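Bifunctional protein PutA (Bdellovibrio bacteriovorus, PDB 5UR2) probably catalyses both steps of proline degradation to glutamate, as a flavin-dependent proline dehydrogenase and an NAD+-dependent L-glutamate gamma-semialdehyde dehydrogenase. Local coordinates at residues B[299-304]-B[350-355]; B[752-757]-B[905-910]; B[598-603]-B[936-941]. All coordinates share one frame; numbering follows the deposited sequence.

Contact 1 of 3, residues B[299-304]-B[350-355]; sequences VRLVKG and PAFASH. With P5F (N-propargylglycine-modified flavin adenine dinucleotide), chain F.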
loop_
_atom_site.group_PDB
_atom_site.type_symbol
_atom_site.label_atom_id
_atom_site.label_comp_id
_atom_site.label_asym_id
_atom_site.label_seq_id
_atom_site.Cartn_x
_atom_site.Cartn_y
_atom_site.Cartn_z
ATOM N N VAL B 299 -6.180 53.676 21.074
ATOM C CA VAL B 299 -5.879 52.283 20.779
ATOM C C VAL B 299 -6.415 51.429 21.919
ATOM O O VAL B 299 -6.025 51.613 23.079
ATOM C CB VAL B 299 -4.376 52.041 20.594
ATOM C CG1 VAL B 299 -4.115 50.551 20.449
ATOM C CG2 VAL B 299 -3.882 52.768 19.379
ATOM N N ARG B 300 -7.324 50.512 21.607
ATOM C CA ARG B 300 -7.769 49.539 22.602
ATOM C C ARG B 300 -6.863 48.322 22.489
ATOM O O ARG B 300 -6.944 47.564 21.516
ATOM C CB ARG B 300 -9.229 49.141 22.403
ATOM C CG ARG B 300 -9.673 48.060 23.376
ATOM C CD ARG B 300 -10.941 47.392 22.919
ATOM N NE ARG B 300 -12.080 48.306 22.901
ATOM C CZ ARG B 300 -13.197 48.059 22.224
ATOM N NH1 ARG B 300 -13.298 46.935 21.506
ATOM N NH2 ARG B 300 -14.195 48.930 22.251
ATOM N N LEU B 301 -5.996 48.134 23.474
ATOM C CA LEU B 301 -5.000 47.075 23.407
ATOM C C LEU B 301 -5.597 45.812 24.025
ATOM O O LEU B 301 -5.995 45.817 25.195
ATOM C CB LEU B 301 -3.725 47.513 24.120
ATOM C CG LEU B 301 -2.501 46.609 24.001
ATOM C CD1 LEU B 301 -2.013 46.484 22.554
ATOM C CD2 LEU B 301 -1.392 47.129 24.918
ATOM N N VAL B 302 -5.727 44.757 23.216
ATOM C CA VAL B 302 -6.234 43.468 23.666
ATOM C C VAL B 302 -5.137 42.441 23.429
ATOM O O VAL B 302 -4.101 42.744 22.848
ATOM C CB VAL B 302 -7.538 43.054 22.945
ATOM C CG1 VAL B 302 -8.550 44.182 22.963
ATOM C CG2 VAL B 302 -7.259 42.635 21.494
ATOM N N LYS B 303 -5.373 41.210 23.877
ATOM C CA LYS B 303 -4.440 40.154 23.489
ATOM C C LYS B 303 -4.838 39.527 22.152
ATOM O O LYS B 303 -4.046 39.553 21.206
ATOM C CB LYS B 303 -4.294 39.121 24.611
ATOM C CG LYS B 303 -3.501 39.754 25.736
ATOM C CD LYS B 303 -3.280 38.901 26.934
ATOM C CE LYS B 303 -2.720 39.790 28.057
ATOM N NZ LYS B 303 -2.603 39.086 29.347
ATOM N N GLY B 304 -6.071 39.031 22.033
ATOM C CA GLY B 304 -6.550 38.510 20.757
ATOM C C GLY B 304 -7.550 37.376 20.891
ATOM O O GLY B 304 -7.395 36.512 21.757
ATOM N N PRO B 350 -4.005 54.995 25.059
ATOM C CA PRO B 350 -4.256 53.565 25.252
ATOM C C PRO B 350 -5.450 53.319 26.159
ATOM O O PRO B 350 -5.709 54.065 27.110
ATOM C CB PRO B 350 -2.969 53.073 25.915
ATOM C CG PRO B 350 -2.529 54.276 26.729
ATOM C CD PRO B 350 -2.911 55.487 25.919
ATOM N N ALA B 351 -6.181 52.255 25.844
ATOM C CA ALA B 351 -7.127 51.651 26.765
ATOM C C ALA B 351 -6.735 50.187 26.901
ATOM O O ALA B 351 -6.454 49.532 25.897
ATOM C CB ALA B 351 -8.568 51.821 26.270
ATOM N N PHE B 352 -6.689 49.681 28.140
ATOM C CA PHE B 352 -6.135 48.358 28.423
ATOM C C PHE B 352 -7.268 47.367 28.663
ATOM O O PHE B 352 -7.940 47.414 29.697
ATOM C CB PHE B 352 -5.176 48.417 29.611
ATOM C CG PHE B 352 -3.969 49.252 29.341
ATOM C CD1 PHE B 352 -3.206 49.020 28.211
ATOM C CD2 PHE B 352 -3.619 50.291 30.180
ATOM C CE1 PHE B 352 -2.106 49.796 27.929
ATOM C CE2 PHE B 352 -2.506 51.077 29.909
ATOM C CZ PHE B 352 -1.748 50.830 28.783
ATOM N N ALA B 353 -7.485 46.482 27.695
ATOM C CA ALA B 353 -8.537 45.477 27.771
ATOM C C ALA B 353 -7.908 44.169 28.225
ATOM O O ALA B 353 -7.159 43.549 27.469
ATOM C CB ALA B 353 -9.224 45.312 26.420
ATOM N N SER B 354 -8.182 43.765 29.464
ATOM C CA SER B 354 -7.632 42.522 29.990
ATOM C C SER B 354 -8.281 42.208 31.328
ATOM O O SER B 354 -8.555 43.115 32.117
ATOM C CB SER B 354 -6.114 42.598 30.178
ATOM O OG SER B 354 -5.627 41.363 30.678
ATOM N N HIS B 355 -8.478 40.913 31.596
ATOM C CA HIS B 355 -8.924 40.439 32.905
ATOM C C HIS B 355 -7.780 39.897 33.766
ATOM O O HIS B 355 -8.028 39.376 34.860
ATOM C CB HIS B 355 -10.005 39.368 32.748
ATOM C CG HIS B 355 -11.088 39.736 31.783
ATOM N ND1 HIS B 355 -11.016 39.450 30.436
ATOM C CD2 HIS B 355 -12.253 40.404 31.964
ATOM C CE1 HIS B 355 -12.102 39.904 29.834
ATOM N NE2 HIS B 355 -12.867 40.489 30.738
HETATM P PA P5F F . -5.242 36.198 29.513
HETATM O O1A P5F F . -4.133 36.913 30.356
HETATM O O2A P5F F . -5.662 34.880 29.938
HETATM O O5B P5F F . -4.874 35.920 28.080
HETATM C C5B P5F F . -5.523 34.985 27.227
HETATM C C4B P5F F . -5.083 35.262 25.781
HETATM O O4B P5F F . -3.762 34.862 25.507
HETATM C C3B P5F F . -5.891 34.618 24.693
HETATM O O3B P5F F . -7.084 35.265 24.461
HETATM C C2B P5F F . -4.979 34.689 23.535
HETATM O O2B P5F F . -5.049 35.954 22.974
HETATM C C1B P5F F . -3.641 34.506 24.158
HETATM N N9A P5F F . -3.138 33.157 24.102
HETATM C C8A P5F F . -3.728 32.004 24.601
HETATM N N7A P5F F . -2.915 30.969 24.357
HETATM C C5A P5F F . -1.761 31.409 23.706
HETATM C C6A P5F F . -0.615 30.797 23.202
HETATM N N6A P5F F . -0.422 29.381 23.333
HETATM N N1A P5F F . 0.334 31.527 22.584
HETATM C C2A P5F F . 0.201 32.863 22.441
HETATM N N3A P5F F . -0.923 33.486 22.897
HETATM C C4A P5F F . -1.896 32.813 23.524
HETATM N N1 P5F F . -10.028 40.365 20.782
HETATM C C2 P5F F . -9.748 40.635 19.392
HETATM O O2 P5F F . -8.875 39.801 18.730
HETATM N N3 P5F F . -10.350 41.746 18.719
HETATM C C4 P5F F . -11.248 42.625 19.374
HETATM O O4 P5F F . -11.802 43.693 18.655
HETATM C C4X P5F F . -11.553 42.336 20.838
HETATM N N5 P5F F . -12.564 43.092 21.574
HETATM C C5X P5F F . -12.465 43.038 23.046
HETATM C C6 P5F F . -13.040 44.145 23.871
HETATM C C7 P5F F . -12.871 44.139 25.279
HETATM C C7M P5F F . -13.457 45.266 26.101
HETATM C C8 P5F F . -12.151 43.084 25.917
HETATM C C8M P5F F . -11.948 43.048 27.410
HETATM C C9 P5F F . -11.602 42.035 25.143
HETATM C C9A P5F F . -11.779 42.031 23.663
HETATM N N10 P5F F . -11.189 40.955 22.863
HETATM C C10 P5F F . -10.949 41.243 21.477
HETATM C "C1'" P5F F . -10.674 39.697 23.459
HETATM C "C2'" P5F F . -9.253 39.845 24.003
HETATM O "O2'" P5F F . -8.393 40.014 22.942
HETATM C "C3'" P5F F . -8.767 38.676 24.864
HETATM O "O3'" P5F F . -8.747 37.539 24.086
HETATM C "C4'" P5F F . -9.618 38.381 26.090
HETATM O "O4'" P5F F . -10.199 39.577 26.483
HETATM C "C5'" P5F F . -8.895 37.650 27.237
HETATM O "O5'" P5F F . -7.570 38.094 27.454
HETATM P P P5F F . -6.881 38.325 28.904
HETATM O O1P P5F F . -5.741 39.408 29.015
HETATM O O2P P5F F . -8.165 38.516 29.795
HETATM O O3P P5F F . -6.603 36.790 29.419
HETATM C C21 P5F F . -14.586 42.172 20.191
HETATM C C22 P5F F . -13.586 42.751 20.891
HETATM C C23 P5F F . -14.675 42.306 18.661
HETATM O O HOH W 1 -6.753 40.945 26.556
#

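Contact 2 of 3, residues B[752-757]-B[905-910]; sequences AVIIDN and GGVFSR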
loop_
_atom_site.group_PDB
_atom_site.type_symbol
_atom_site.label_atom_id
_atom_site.label_comp_id
_atom_site.label_asym_id
_atom_site.label_seq_id
_atom_site.Cartn_x
_atom_site.Cartn_y
_atom_site.Cartn_z
ATOM N N ALA B 752 -24.523 17.074 -5.430
ATOM C CA ALA B 752 -25.509 17.689 -4.562
ATOM C C ALA B 752 -24.886 18.051 -3.217
ATOM O O ALA B 752 -23.957 17.393 -2.742
ATOM C CB ALA B 752 -26.710 16.759 -4.353
ATOM N N VAL B 753 -25.393 19.126 -2.622
ATOM C CA VAL B 753 -25.144 19.462 -1.226
ATOM C C VAL B 753 -26.480 19.375 -0.491
ATOM O O VAL B 753 -27.479 19.960 -0.931
ATOM C CB VAL B 753 -24.517 20.861 -1.085
ATOM C CG1 VAL B 753 -24.283 21.190 0.395
ATOM C CG2 VAL B 753 -23.205 20.928 -1.856
ATOM N N ILE B 754 -26.511 18.626 0.607
ATOM C CA ILE B 754 -27.723 18.481 1.408
ATOM C C ILE B 754 -27.662 19.476 2.556
ATOM O O ILE B 754 -26.637 19.580 3.242
ATOM C CB ILE B 754 -27.881 17.050 1.944
ATOM C CG1 ILE B 754 -27.931 16.045 0.799
ATOM C CG2 ILE B 754 -29.171 16.950 2.784
ATOM C CD1 ILE B 754 -27.890 14.610 1.270
ATOM N N ILE B 755 -28.749 20.208 2.766
ATOM C CA ILE B 755 -28.856 21.175 3.851
ATOM C C ILE B 755 -29.821 20.617 4.888
ATOM O O ILE B 755 -31.036 20.587 4.663
ATOM C CB ILE B 755 -29.333 22.543 3.359
ATOM C CG1 ILE B 755 -28.485 23.022 2.182
ATOM C CG2 ILE B 755 -29.337 23.521 4.514
ATOM C CD1 ILE B 755 -27.022 23.158 2.495
ATOM N N ASP B 756 -29.287 20.174 6.024
ATOM C CA ASP B 756 -30.119 19.705 7.120
ATOM C C ASP B 756 -30.826 20.885 7.789
ATOM O O ASP B 756 -30.439 22.043 7.635
ATOM C CB ASP B 756 -29.277 18.964 8.158
ATOM C CG ASP B 756 -30.094 18.003 8.998
ATOM O OD1 ASP B 756 -31.343 17.983 8.849
ATOM O OD2 ASP B 756 -29.484 17.291 9.828
ATOM N N ASN B 757 -31.878 20.571 8.545
ATOM C CA ASN B 757 -32.672 21.616 9.187
ATOM C C ASN B 757 -31.867 22.425 10.201
ATOM O O ASN B 757 -32.177 23.598 10.440
ATOM C CB ASN B 757 -33.883 20.992 9.862
ATOM C CG ASN B 757 -34.938 20.595 8.867
ATOM O OD1 ASN B 757 -35.187 21.305 7.885
ATOM N ND2 ASN B 757 -35.551 19.442 9.092
ATOM N N GLY B 905 -20.119 14.982 -3.184
ATOM C CA GLY B 905 -21.362 15.203 -2.465
ATOM C C GLY B 905 -21.054 15.708 -1.074
ATOM O O GLY B 905 -19.948 15.526 -0.560
ATOM N N GLY B 906 -22.036 16.373 -0.477
ATOM C CA GLY B 906 -21.810 16.960 0.834
ATOM C C GLY B 906 -23.081 17.223 1.615
ATOM O O GLY B 906 -24.186 17.278 1.063
ATOM N N VAL B 907 -22.899 17.420 2.919
ATOM C CA VAL B 907 -23.984 17.756 3.830
ATOM C C VAL B 907 -23.517 18.830 4.803
ATOM O O VAL B 907 -22.387 18.790 5.306
ATOM C CB VAL B 907 -24.489 16.513 4.597
ATOM C CG1 VAL B 907 -23.361 15.886 5.414
ATOM C CG2 VAL B 907 -25.677 16.870 5.467
ATOM N N PHE B 908 -24.402 19.774 5.088
ATOM C CA PHE B 908 -24.246 20.686 6.212
ATOM C C PHE B 908 -25.242 20.263 7.279
ATOM O O PHE B 908 -26.454 20.278 7.049
ATOM C CB PHE B 908 -24.466 22.143 5.797
ATOM C CG PHE B 908 -23.316 22.719 5.024
ATOM C CD1 PHE B 908 -23.232 22.547 3.650
ATOM C CD2 PHE B 908 -22.297 23.404 5.671
ATOM C CE1 PHE B 908 -22.145 23.066 2.930
ATOM C CE2 PHE B 908 -21.213 23.919 4.962
ATOM C CZ PHE B 908 -21.138 23.753 3.586
ATOM N N SER B 909 -24.728 19.851 8.429
ATOM C CA SER B 909 -25.588 19.339 9.473
ATOM C C SER B 909 -24.846 19.429 10.789
ATOM O O SER B 909 -23.613 19.348 10.834
ATOM C CB SER B 909 -26.013 17.892 9.207
ATOM O OG SER B 909 -26.790 17.393 10.289
ATOM N N ARG B 910 -25.605 19.589 11.861
ATOM C CA ARG B 910 -25.028 19.554 13.193
ATOM C C ARG B 910 -25.694 18.477 14.034
ATOM O O ARG B 910 -25.775 18.581 15.256
ATOM C CB ARG B 910 -25.094 20.937 13.837
ATOM C CG ARG B 910 -24.113 21.876 13.129
ATOM C CD ARG B 910 -24.109 23.269 13.680
ATOM N NE ARG B 910 -25.335 23.981 13.357
ATOM C CZ ARG B 910 -25.605 25.209 13.786
ATOM N NH1 ARG B 910 -24.722 25.844 14.550
ATOM N NH2 ARG B 910 -26.752 25.797 13.462
#

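Contact 3 of 3, residues B[598-603]-B[936-941]; sequences IDFCRY and AMVDRH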
loop_
_atom_site.group_PDB
_atom_site.type_symbol
_atom_site.label_atom_id
_atom_site.label_comp_id
_atom_site.label_asym_id
_atom_site.label_seq_id
_atom_site.Cartn_x
_atom_site.Cartn_y
_atom_site.Cartn_z
ATOM N N ILE B 598 2.002 21.737 -9.123
ATOM C CA ILE B 598 3.213 21.495 -8.348
ATOM C C ILE B 598 3.008 20.316 -7.405
ATOM O O ILE B 598 3.881 19.450 -7.264
ATOM C CB ILE B 598 3.597 22.777 -7.595
ATOM C CG1 ILE B 598 4.027 23.831 -8.608
ATOM C CG2 ILE B 598 4.704 22.523 -6.515
ATOM C CD1 ILE B 598 4.059 25.259 -8.040
ATOM N N ASP B 599 1.835 20.251 -6.775
ATOM C CA ASP B 599 1.541 19.176 -5.835
ATOM C C ASP B 599 1.588 17.811 -6.511
ATOM O O ASP B 599 2.118 16.857 -5.936
ATOM C CB ASP B 599 0.170 19.394 -5.177
ATOM C CG ASP B 599 0.178 20.496 -4.118
ATOM O OD1 ASP B 599 1.284 20.925 -3.683
ATOM O OD2 ASP B 599 -0.940 20.912 -3.692
ATOM N N PHE B 600 1.000 17.689 -7.711
ATOM C CA PHE B 600 1.049 16.420 -8.447
ATOM C C PHE B 600 2.491 15.986 -8.690
ATOM O O PHE B 600 2.860 14.826 -8.449
ATOM C CB PHE B 600 0.297 16.547 -9.782
ATOM C CG PHE B 600 -1.210 16.411 -9.673
ATOM C CD1 PHE B 600 -1.788 15.409 -8.891
ATOM C CD2 PHE B 600 -2.045 17.267 -10.381
ATOM C CE1 PHE B 600 -3.174 15.272 -8.794
ATOM C CE2 PHE B 600 -3.453 17.148 -10.297
ATOM C CZ PHE B 600 -4.007 16.145 -9.496
ATOM N N CYS B 601 3.319 16.918 -9.172
ATOM C CA CYS B 601 4.738 16.665 -9.381
ATOM C C CYS B 601 5.388 16.092 -8.133
ATOM O O CYS B 601 6.009 15.020 -8.163
ATOM C CB CYS B 601 5.442 17.965 -9.769
ATOM S SG CYS B 601 5.079 18.565 -11.412
ATOM N N ARG B 602 5.272 16.815 -7.021
ATOM C CA ARG B 602 5.986 16.392 -5.822
ATOM C C ARG B 602 5.402 15.105 -5.255
ATOM O O ARG B 602 6.148 14.235 -4.799
ATOM C CB ARG B 602 5.962 17.510 -4.776
ATOM C CG ARG B 602 6.548 18.795 -5.307
ATOM C CD ARG B 602 7.349 19.465 -4.225
ATOM N NE ARG B 602 7.772 20.805 -4.608
ATOM C CZ ARG B 602 8.859 21.084 -5.318
ATOM N NH1 ARG B 602 9.649 20.114 -5.770
ATOM N NH2 ARG B 602 9.159 22.350 -5.582
ATOM N N TYR B 603 4.073 14.958 -5.291
ATOM C CA TYR B 603 3.447 13.768 -4.719
ATOM C C TYR B 603 3.787 12.518 -5.526
ATOM O O TYR B 603 4.148 11.481 -4.958
ATOM C CB TYR B 603 1.942 13.964 -4.638
ATOM C CG TYR B 603 1.176 12.836 -3.975
ATOM C CD1 TYR B 603 0.911 12.858 -2.605
ATOM C CD2 TYR B 603 0.684 11.764 -4.723
ATOM C CE1 TYR B 603 0.171 11.824 -1.982
ATOM C CE2 TYR B 603 -0.040 10.735 -4.121
ATOM C CZ TYR B 603 -0.297 10.769 -2.752
ATOM O OH TYR B 603 -1.017 9.754 -2.168
ATOM N N ALA B 936 -10.656 19.965 -4.049
ATOM C CA ALA B 936 -9.897 18.800 -3.602
ATOM C C ALA B 936 -8.407 19.033 -3.819
ATOM O O ALA B 936 -7.989 19.490 -4.881
ATOM C CB ALA B 936 -10.344 17.537 -4.356
ATOM N N MET B 937 -7.604 18.717 -2.813
ATOM C CA MET B 937 -6.160 18.897 -2.894
ATOM C C MET B 937 -5.449 17.550 -2.859
ATOM O O MET B 937 -5.904 16.602 -2.211
ATOM C CB MET B 937 -5.646 19.769 -1.750
ATOM C CG MET B 937 -6.293 21.157 -1.700
ATOM S SD MET B 937 -5.652 22.105 -0.311
ATOM C CE MET B 937 -3.983 22.502 -0.861
ATOM N N VAL B 938 -4.320 17.485 -3.565
ATOM C CA VAL B 938 -3.479 16.299 -3.524
ATOM C C VAL B 938 -3.208 15.899 -2.081
ATOM O O VAL B 938 -2.974 16.753 -1.218
ATOM C CB VAL B 938 -2.169 16.576 -4.274
ATOM C CG1 VAL B 938 -1.182 15.397 -4.089
ATOM C CG2 VAL B 938 -2.479 16.853 -5.749
ATOM N N ASP B 939 -3.264 14.586 -1.825
ATOM C CA ASP B 939 -2.993 13.950 -0.538
ATOM C C ASP B 939 -4.121 14.195 0.464
ATOM O O ASP B 939 -4.576 13.257 1.121
ATOM C CB ASP B 939 -1.621 14.403 0.009
ATOM C CG ASP B 939 -1.251 13.730 1.327
ATOM O OD1 ASP B 939 -1.158 12.476 1.372
ATOM O OD2 ASP B 939 -1.009 14.467 2.319
ATOM N N ARG B 940 -4.602 15.435 0.570
ATOM C CA ARG B 940 -5.669 15.750 1.521
ATOM C C ARG B 940 -7.009 15.148 1.109
ATOM O O ARG B 940 -7.756 14.664 1.967
ATOM C CB ARG B 940 -5.811 17.264 1.677
ATOM C CG ARG B 940 -4.555 17.977 2.105
ATOM C CD ARG B 940 -4.847 19.411 2.468
ATOM N NE ARG B 940 -3.606 20.140 2.638
ATOM C CZ ARG B 940 -3.517 21.413 3.021
ATOM N NH1 ARG B 940 -4.607 22.132 3.280
ATOM N NH2 ARG B 940 -2.322 21.969 3.135
ATOM N N HIS B 941 -7.365 15.210 -0.178
ATOM C CA HIS B 941 -8.670 14.735 -0.652
ATOM C C HIS B 941 -8.505 13.998 -1.980
ATOM O O HIS B 941 -8.878 14.511 -3.045
ATOM C CB HIS B 941 -9.656 15.900 -0.813
ATOM C CG HIS B 941 -9.423 17.026 0.136
ATOM N ND1 HIS B 941 -8.765 18.179 -0.231
ATOM C CD2 HIS B 941 -9.796 17.198 1.428
ATOM C CE1 HIS B 941 -8.716 19.002 0.804
ATOM N NE2 HIS B 941 -9.334 18.430 1.823
HETATM O O HOH W 2 -3.337 19.872 -4.516
HETATM O O HOH W 3 -2.132 10.081 0.256
#

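Contact 1 of 3, residues B[299-304]-B[350-355]
Val299 and Leu301 exchange backbone hydrogen bonds with Ala351 and Ala353 along two parallel strands. Ala351 N donates to Val299 O (2.8 Å), Leu301 N to Ala351 O (2.8 Å) and Ala353 N to Leu301 O (3.0 Å). Arg300 instead bonds its backbone to strand 268-273, so the sheet continues on that flank.

Apolar contacts follow the register. Leu301 holds CG anti to its backbone N (chi1 -172°), and CD2 meets the edge of the Phe352 ring at CE1 (4.1 Å); Phe352 itself rests on Tyr334 and Ala338 of helix 327-343. Val302 CG1 touches Ala353 CB at 3.7 Å. The smallness of Ala353 suits its place, because the same methyl also packs against the C8M methyl of the flavin.

Polar groups beyond the strand ends hold the modified cofactor. The extended Lys303 brings NZ to O1A of P5F (2.8 Å), with a weak bond to O1P and a salt bridge to Asp331. Ser354 OG donates to O1P at 2.6 Å, while His355 uses both its backbone N and its ND1 on O2P, the latter in the ring plane. Gly304 O receives the ribose hydroxyl O2B; with phi at 149°, a beta carbon here would strike the preceding carbonyl oxygen. A water accepts from Lys303 N and lies beside Ala353 O.

Neighbouring parallel strands whose C-terminal ends grip a phosphate-bearing cofactor are characteristic of a TIM barrel, here strands five and six of the proline dehydrogenase barrel and its flavin site.

Contact 2 of 3, residues B[752-757]-B[905-910]
Val753 overlaps the rim of the Phe908 ring: its CG1, anti to the backbone N (chi1 179°), lies near the ring plane, 3.7 Å from CD1. Ile755 runs alongside the same aromatic side chain, pointing the same way, and brings CD1 obliquely to Phe908 CD1 (4.0 Å). Gly906, level with Val753 in the register, adds no side chain to this face, which helix 761-773 covers, Ala764 touching both Ile755 and Phe908. On the reverse face, Ile754 CB meets Val907 CG2 at 4.2 Å. Branched aliphatic residues suit both faces, being compact, apolar and at ease in extended backbone.

The parallel backbones are joined by a ladder. Gly906 N donates to Ala752 O in a somewhat bent bond, Ile754 N to Gly906 O (2.7 Å), Phe908 N to Ile754 O (2.9 Å) and Asp756 N to Phe908 O (3.0 Å).

Just past the strands, a side-chain bond takes over. Ser909 OG donates to the anti lone pair of Asp756 OD2 at 2.7 Å, and Asn914 ND2 also binds that oxygen. Asp756 OD1 takes the N-H of Asn757 from above the carboxylate plane, so the buried carboxylate is gripped at both oxygens. The nearby Asp758 carboxylate may raise the affinity of Asp756 for a proton.

On its other flank, strand 751-755 pairs with strand 783-789 by a beta-alpha-beta crossover through helix 761-773. Strands 751-755 and 901-908, far apart in sequence, are thus parallel neighbours in the alpha/beta core of the aldehyde dehydrogenase fold, with Gly905 about 12 Å from the side chain of Cys780, a predicted active-site residue.

Contact 3 of 3, residues B[598-603]-B[936-941]
Val938 places CG1 anti to its backbone N (chi1 173°), and Tyr603 does the same with its CG (chi1 -176°), so that the methyl meets the root of the aromatic side chain: CG1 lies 3.5 Å from Tyr603 CB. In this part of the aldehyde dehydrogenase fold, the loop between strands 926-929 and 946-947 packs on helix 587-611. Val938 enters among Asp599 and Tyr603, about one helical turn apart, and Phe600 beside them. Its other methyl, CG2, sits over one face of the Phe600 ring, 3.5 Å from CE1, and against Asp599 CB at 3.7 Å. A short, branched residue suits so close a fit.

Polar groups flank this apolar centre. A water donates to Asp599 OD2 (2.7 Å) and accepts from Val938 N (2.8 Å); the same carboxylate binds Asn467 ND2 through OD2 and Glu468 N through OD1. The loop folds on itself, Met937 N donating in the ring plane of His941 to ND1. His941 NE2 then bonds Glu623 of the second subunit, so the loop also meets the dimer interface. Phe600 is about 8 Å, side chain to side chain, from the predicted active-site residue Glu746.

Asp939 lies at the rim of the Tyr603 ring, carboxylate and ring planes 41° apart, and a water in the ring plane bridges Tyr603 OH (2.7 Å) to Asp939 OD1 (2.8 Å).

All three contacts are largely buried, but they share no strand or helix. Contacts 1 and 2 both join neighbouring parallel strands by backbone ladders, one in the closed proline dehydrogenase barrel, the other in a mixed aldehyde dehydrogenase sheet; their centres lie about 40 Å apart. The strand ends differ accordingly: in contact 1 they bind cofactor phosphates, in contact 2 protein groups. Contact 3, also in the aldehyde dehydrogenase part of the chain and about 26 Å from contact 2 between centres, relies on side-chain packing and bridging waters. Its loop is partly exposed and bonds to the second subunit, which contact 2 meets through Arg910 and contact 1 does not touch.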